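Local coordinates for protein sulfatase (Bacteroides fragilis CAG:558, PDB 6USS) that probably hydrolyses aryl sulfate esters as a calcium-dependent sulfatase of the gut microbiota, at residues A[83-88]-A[423-428]; A[348-353]-A[436-441]. The protein carries 1 engineered substitution. All coordinates share one frame; numbering follows the deposited sequence.

Interaction 1. Residues A[83-88]-A[423-428]; sequences YASSIC and LYWNFP. Engineered in segment 83-88: C88 (natural residue Ser). With CA (calcium ion), chain C.
Y83 and W425 meet edge to face where the two sheets of the sulfatase fold come together. Residues 83-88 leave the large mixed sheet at the end of strand 77-83 and lead into helix 88-97, which opens with the sulfatase signature. Residues 423-427 form an outer strand of the small antiparallel sheet. Because a strand alternates its side chains, L423, W425 and F427 all face the loop: L423 and W425 both meet Y83, and F427 meets I87.

The CG of W425 stands beside its backbone N and anti to the carbonyl carbon (chi1 -57°), and the benzo edge of the indole points at one face of Y83, with the ring planes at 90° and the centroids 5.6 Å apart. CH2 lies over that face, while CZ2 comes within 3.8 Å of Y83 CB. On the pyrrole side, NE1 donates to the carbonyl oxygen of A84 at 2.8 Å in a fairly straight bond (159° at the hydrogen). The oxygen lies nearly in the indole plane, so stack and bond together should fix the ring's rotation. S85 CA sits farther along this edge, 3.9 Å from W425 CD1.

Methyl CD1 of L423 approaches Y83 CD2 at 3.7 Å, the two side chains crossing at about a right angle. I87 CG1 meets F427 CE1 at 4.0 Å. A water bonded to S85 OG also receives a weak bond from N426 N.

I87 is the N-cap residue of helix 88-97, and next comes C88, engineered in place of a serine predicted to mature to 3-oxoalanine. D42, D43, D322 and N323 bind the same calcium ion as C88, whose SG is modelled 2.1 Å from the metal, a doubtfully short distance.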
loop_
_atom_site.group_PDB
_atom_site.type_symbol
_atom_site.label_atom_id
_atom_site.label_comp_id
_atom_site.label_asym_id
_atom_site.label_seq_id
_atom_site.Cartn_x
_atom_site.Cartn_y
_atom_site.Cartn_z
ATOM N N TYR A 83 -14.035 24.578 -10.976
ATOM C CA TYR A 83 -12.769 24.780 -11.675
ATOM C C TYR A 83 -11.685 23.777 -11.272
ATOM O O TYR A 83 -11.564 23.387 -10.108
ATOM C CB TYR A 83 -12.239 26.206 -11.451
ATOM C CG TYR A 83 -13.119 27.234 -12.101
ATOM C CD1 TYR A 83 -13.159 27.361 -13.485
ATOM C CD2 TYR A 83 -13.950 28.047 -11.340
ATOM C CE1 TYR A 83 -13.997 28.292 -14.100
ATOM C CE2 TYR A 83 -14.785 28.981 -11.942
ATOM C CZ TYR A 83 -14.806 29.095 -13.320
ATOM O OH TYR A 83 -15.640 30.017 -13.901
ATOM N N ALA A 84 -10.891 23.379 -12.261
ATOM C CA ALA A 84 -9.630 22.664 -12.107
ATOM C C ALA A 84 -8.524 23.516 -12.731
ATOM O O ALA A 84 -8.745 24.675 -13.082
ATOM C CB ALA A 84 -9.717 21.280 -12.749
ATOM N N SER A 85 -7.327 22.948 -12.866
ATOM C CA SER A 85 -6.340 23.549 -13.756
ATOM C C SER A 85 -6.532 23.015 -15.172
ATOM O O SER A 85 -7.345 22.124 -15.420
ATOM C CB SER A 85 -4.902 23.317 -13.265
ATOM O OG SER A 85 -4.679 23.924 -11.996
ATOM N N SER A 86 -5.789 23.583 -16.120
ATOM C CA SER A 86 -6.029 23.262 -17.522
ATOM C C SER A 86 -5.275 22.026 -17.988
ATOM O O SER A 86 -5.421 21.640 -19.151
ATOM C CB SER A 86 -5.686 24.457 -18.415
ATOM O OG SER A 86 -4.322 24.797 -18.342
ATOM N N ILE A 87 -4.512 21.379 -17.104
ATOM C CA ILE A 87 -3.636 20.262 -17.446
ATOM C C ILE A 87 -3.692 19.243 -16.315
ATOM O O ILE A 87 -3.817 19.609 -15.142
ATOM C CB ILE A 87 -2.190 20.767 -17.695
ATOM C CG1 ILE A 87 -2.118 21.494 -19.032
ATOM C CG2 ILE A 87 -1.170 19.646 -17.635
ATOM C CD1 ILE A 87 -2.449 20.621 -20.215
ATOM N N CYS A 88 -3.577 17.952 -16.679
ATOM C CA CYS A 88 -3.798 16.850 -15.732
ATOM C C CYS A 88 -2.970 16.991 -14.454
ATOM O O CYS A 88 -3.480 16.802 -13.345
ATOM C CB CYS A 88 -3.466 15.505 -16.378
ATOM S SG CYS A 88 -4.181 15.205 -18.014
ATOM N N LEU A 423 -9.778 33.012 -6.768
ATOM C CA LEU A 423 -9.250 31.755 -7.295
ATOM C C LEU A 423 -7.992 32.038 -8.118
ATOM O O LEU A 423 -7.917 33.057 -8.813
ATOM C CB LEU A 423 -10.284 31.029 -8.157
ATOM C CG LEU A 423 -11.617 30.656 -7.531
ATOM C CD1 LEU A 423 -12.384 29.814 -8.536
ATOM C CD2 LEU A 423 -11.433 29.909 -6.209
ATOM N N TYR A 424 -7.010 31.132 -8.065
ATOM C CA TYR A 424 -5.741 31.376 -8.741
ATOM C C TYR A 424 -5.272 30.203 -9.600
ATOM O O TYR A 424 -5.341 29.041 -9.192
ATOM C CB TYR A 424 -4.656 31.695 -7.738
ATOM C CG TYR A 424 -4.974 32.807 -6.788
ATOM C CD1 TYR A 424 -5.454 32.530 -5.516
ATOM C CD2 TYR A 424 -4.747 34.133 -7.138
ATOM C CE1 TYR A 424 -5.724 33.530 -4.633
ATOM C CE2 TYR A 424 -5.014 35.155 -6.252
ATOM C CZ TYR A 424 -5.498 34.843 -4.993
ATOM O OH TYR A 424 -5.771 35.849 -4.092
ATOM N N TRP A 425 -4.743 30.528 -10.779
ATOM C CA TRP A 425 -4.013 29.577 -11.608
ATOM C C TRP A 425 -2.640 30.146 -11.959
ATOM O O TRP A 425 -2.477 31.358 -12.144
ATOM C CB TRP A 425 -4.738 29.250 -12.905
ATOM C CG TRP A 425 -6.113 28.707 -12.783
ATOM C CD1 TRP A 425 -6.508 27.421 -13.029
ATOM C CD2 TRP A 425 -7.300 29.438 -12.455
ATOM N NE1 TRP A 425 -7.861 27.304 -12.864
ATOM C CE2 TRP A 425 -8.376 28.526 -12.508
ATOM C CE3 TRP A 425 -7.562 30.776 -12.123
ATOM C CZ2 TRP A 425 -9.693 28.905 -12.227
ATOM C CZ3 TRP A 425 -8.869 31.150 -11.844
ATOM C CH2 TRP A 425 -9.916 30.219 -11.897
ATOM N N ASN A 426 -1.657 29.255 -12.070
ATOM C CA ASN A 426 -0.336 29.633 -12.552
ATOM C C ASN A 426 0.172 28.563 -13.500
ATOM O O ASN A 426 0.295 27.400 -13.107
ATOM C CB ASN A 426 0.664 29.829 -11.410
ATOM C CG ASN A 426 1.915 30.526 -11.884
ATOM O OD1 ASN A 426 1.860 31.314 -12.822
ATOM N ND2 ASN A 426 3.042 30.226 -11.273
ATOM N N PHE A 427 0.486 28.964 -14.735
ATOM C CA PHE A 427 1.067 28.078 -15.746
ATOM C C PHE A 427 2.307 28.750 -16.320
ATOM O O PHE A 427 2.284 29.281 -17.443
ATOM C CB PHE A 427 0.057 27.752 -16.854
ATOM C CG PHE A 427 0.484 26.621 -17.757
ATOM C CD1 PHE A 427 0.278 25.296 -17.379
ATOM C CD2 PHE A 427 1.087 26.883 -18.997
ATOM C CE1 PHE A 427 0.674 24.234 -18.219
ATOM C CE2 PHE A 427 1.488 25.836 -19.848
ATOM C CZ PHE A 427 1.289 24.516 -19.458
ATOM N N PRO A 428 3.399 28.753 -15.585
ATOM C CA PRO A 428 4.665 29.295 -16.096
ATOM C C PRO A 428 5.427 28.263 -16.923
ATOM O O PRO A 428 6.592 27.957 -16.653
ATOM C CB PRO A 428 5.419 29.661 -14.814
ATOM C CG PRO A 428 4.947 28.630 -13.813
ATOM C CD PRO A 428 3.531 28.225 -14.216
HETATM CA CA CA C . -6.290 15.519 -18.002
HETATM O O HOH W 1 -3.094 26.253 -12.698
#

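Interaction 2. Residues A[348-353]-A[436-441]; sequences KGSAYE and PGIGPT
An ST turn at S350, in the loop leading into helix 353-356, holds P436 and G437 of the loop that precedes strand 441-446. The hydroxyl of S350 does double duty. With OG anti to the backbone N (chi1 -169°), it accepts a bond from Y352 N at 3.0 Å, which makes the turn, and donates its own proton to P436 O at a very short, and so doubtful, 2.5 Å. That acceptor is approached in its carbonyl plane, on a lone pair, and also pairs with S346 OG.

With no side chain at G437, S350 OG comes within 3.2 Å of its CA; a CB there would run into S350 OG and the Y352 ring. The same CA sits over the centre of the Y352 ring, 3.8 Å from the centroid and almost on the ring normal, a CH-pi contact. G437 N lies over the same ring, nearest to CE2, and P436 CB is 3.5 Å from Y352 CE2. The ring's OH is bonded to E461.

One backbone bond ties the loops together a residue farther on: A351 N donates to G437 O at 3.1 Å, nearly straight at the hydrogen (170°), although the donor stands well above the carbonyl plane. I438 packs against the neighbouring backbone, with CG2 3.7 Å from G349 O and CG1 close to S350 CA. A water beside G349 O accepts a bond from G439 N at 2.9 Å, joining the loops where they do not bond directly.

At its far end the 348-353 loop reaches the metal centre, since K348 forms a salt bridge to the calcium ligand D43. Elsewhere in the contact, Y352 and T441 pack on I452 and Y454 at strand 449-454, so the contact lies between the calcium site, helix 353-356 and the small antiparallel sheet.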
loop_
_atom_site.group_PDB
_atom_site.type_symbol
_atom_site.label_atom_id
_atom_site.label_comp_id
_atom_site.label_asym_id
_atom_site.label_seq_id
_atom_site.Cartn_x
_atom_site.Cartn_y
_atom_site.Cartn_z
ATOM N N LYS A 348 -8.482 22.360 -23.288
ATOM C CA LYS A 348 -7.335 21.863 -22.535
ATOM C C LYS A 348 -6.088 22.685 -22.829
ATOM O O LYS A 348 -5.786 22.973 -23.987
ATOM C CB LYS A 348 -7.081 20.389 -22.860
ATOM C CG LYS A 348 -5.849 19.844 -22.143
ATOM C CD LYS A 348 -5.733 18.368 -22.292
ATOM C CE LYS A 348 -4.615 17.850 -21.394
ATOM N NZ LYS A 348 -4.518 16.385 -21.455
ATOM N N GLY A 349 -5.381 23.084 -21.762
ATOM C CA GLY A 349 -4.200 23.909 -21.872
ATOM C C GLY A 349 -4.453 25.403 -21.807
ATOM O O GLY A 349 -3.499 26.168 -21.631
ATOM N N SER A 350 -5.708 25.837 -21.947
ATOM C CA SER A 350 -6.072 27.247 -21.948
ATOM C C SER A 350 -6.436 27.720 -20.552
ATOM O O SER A 350 -7.023 26.984 -19.755
ATOM C CB SER A 350 -7.254 27.522 -22.874
ATOM O OG SER A 350 -7.419 28.918 -23.039
ATOM N N ALA A 351 -6.107 28.974 -20.273
ATOM C CA ALA A 351 -6.624 29.601 -19.069
ATOM C C ALA A 351 -8.057 30.085 -19.248
ATOM O O ALA A 351 -8.690 30.474 -18.257
ATOM C CB ALA A 351 -5.710 30.753 -18.649
ATOM N N TYR A 352 -8.575 30.061 -20.479
ATOM C CA TYR A 352 -9.977 30.353 -20.734
ATOM C C TYR A 352 -10.868 29.308 -20.057
ATOM O O TYR A 352 -10.408 28.240 -19.637
ATOM C CB TYR A 352 -10.241 30.389 -22.243
ATOM C CG TYR A 352 -9.673 31.612 -22.931
ATOM C CD1 TYR A 352 -9.262 32.708 -22.185
ATOM C CD2 TYR A 352 -9.525 31.668 -24.320
ATOM C CE1 TYR A 352 -8.726 33.836 -22.790
ATOM C CE2 TYR A 352 -8.994 32.797 -24.937
ATOM C CZ TYR A 352 -8.598 33.881 -24.159
ATOM O OH TYR A 352 -8.069 35.016 -24.730
ATOM N N GLU A 353 -12.173 29.615 -19.966
ATOM C CA GLU A 353 -13.101 28.715 -19.269
ATOM C C GLU A 353 -13.136 27.327 -19.896
ATOM O O GLU A 353 -13.410 26.337 -19.206
ATOM C CB GLU A 353 -14.508 29.306 -19.255
ATOM C CG GLU A 353 -14.609 30.631 -18.518
ATOM C CD GLU A 353 -14.565 30.467 -16.997
ATOM O OE1 GLU A 353 -15.608 30.094 -16.396
ATOM O OE2 GLU A 353 -13.486 30.710 -16.414
ATOM N N PRO A 436 -6.154 29.788 -28.260
ATOM C CA PRO A 436 -6.619 30.913 -27.432
ATOM C C PRO A 436 -6.461 30.618 -25.938
ATOM O O PRO A 436 -6.901 29.578 -25.430
ATOM C CB PRO A 436 -8.088 31.071 -27.850
ATOM C CG PRO A 436 -8.145 30.501 -29.264
ATOM C CD PRO A 436 -7.168 29.342 -29.237
ATOM N N GLY A 437 -5.802 31.538 -25.236
ATOM C CA GLY A 437 -5.573 31.353 -23.820
ATOM C C GLY A 437 -4.462 30.391 -23.469
ATOM O O GLY A 437 -4.149 30.238 -22.280
ATOM N N ILE A 438 -3.848 29.744 -24.455
ATOM C CA ILE A 438 -2.771 28.794 -24.203
ATOM C C ILE A 438 -1.435 29.516 -24.264
ATOM O O ILE A 438 -1.204 30.346 -25.150
ATOM C CB ILE A 438 -2.809 27.634 -25.212
ATOM C CG1 ILE A 438 -4.202 27.017 -25.272
ATOM C CG2 ILE A 438 -1.798 26.594 -24.839
ATOM C CD1 ILE A 438 -4.317 25.867 -26.260
ATOM N N GLY A 439 -0.542 29.164 -23.336
ATOM C CA GLY A 439 0.752 29.788 -23.196
ATOM C C GLY A 439 1.051 30.041 -21.729
ATOM O O GLY A 439 0.221 29.768 -20.853
ATOM N N PRO A 440 2.233 30.583 -21.428
ATOM C CA PRO A 440 2.573 30.903 -20.023
ATOM C C PRO A 440 1.696 32.023 -19.471
ATOM O O PRO A 440 1.750 33.164 -19.939
ATOM C CB PRO A 440 4.044 31.334 -20.100
ATOM C CG PRO A 440 4.472 31.120 -21.534
ATOM C CD PRO A 440 3.266 31.028 -22.381
ATOM N N THR A 441 0.901 31.701 -18.449
ATOM C CA THR A 441 -0.053 32.646 -17.887
ATOM C C THR A 441 -0.169 32.434 -16.385
ATOM O O THR A 441 0.147 31.360 -15.860
ATOM C CB THR A 441 -1.450 32.470 -18.491
ATOM O OG1 THR A 441 -1.881 31.112 -18.294
ATOM C CG2 THR A 441 -1.468 32.812 -19.975
HETATM O O HOH W 2 -0.839 26.761 -21.765
#

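Two loops from the family region, each near the calcium site, meet strand 422-427 of the small antiparallel sheet and the loop leading into its next strand, 441-446. Along the chain the order is 83-88, 348-353, 423-428, 436-441, so the segments of interactions 1 and 2 alternate. Their centres lie 9 Å apart and they touch directly. Y83 OH probably bonds E353 OE1 at 2.5 Å, and F427 N probably bonds T441 O, pairing strands 422-427 and 441-446. A backbone bond between S86 and G349 joins the two loops. The example illustrates a general point: contacts distant in sequence can form one continuous interface, here fastening the calcium-binding part to the antiparallel sheet.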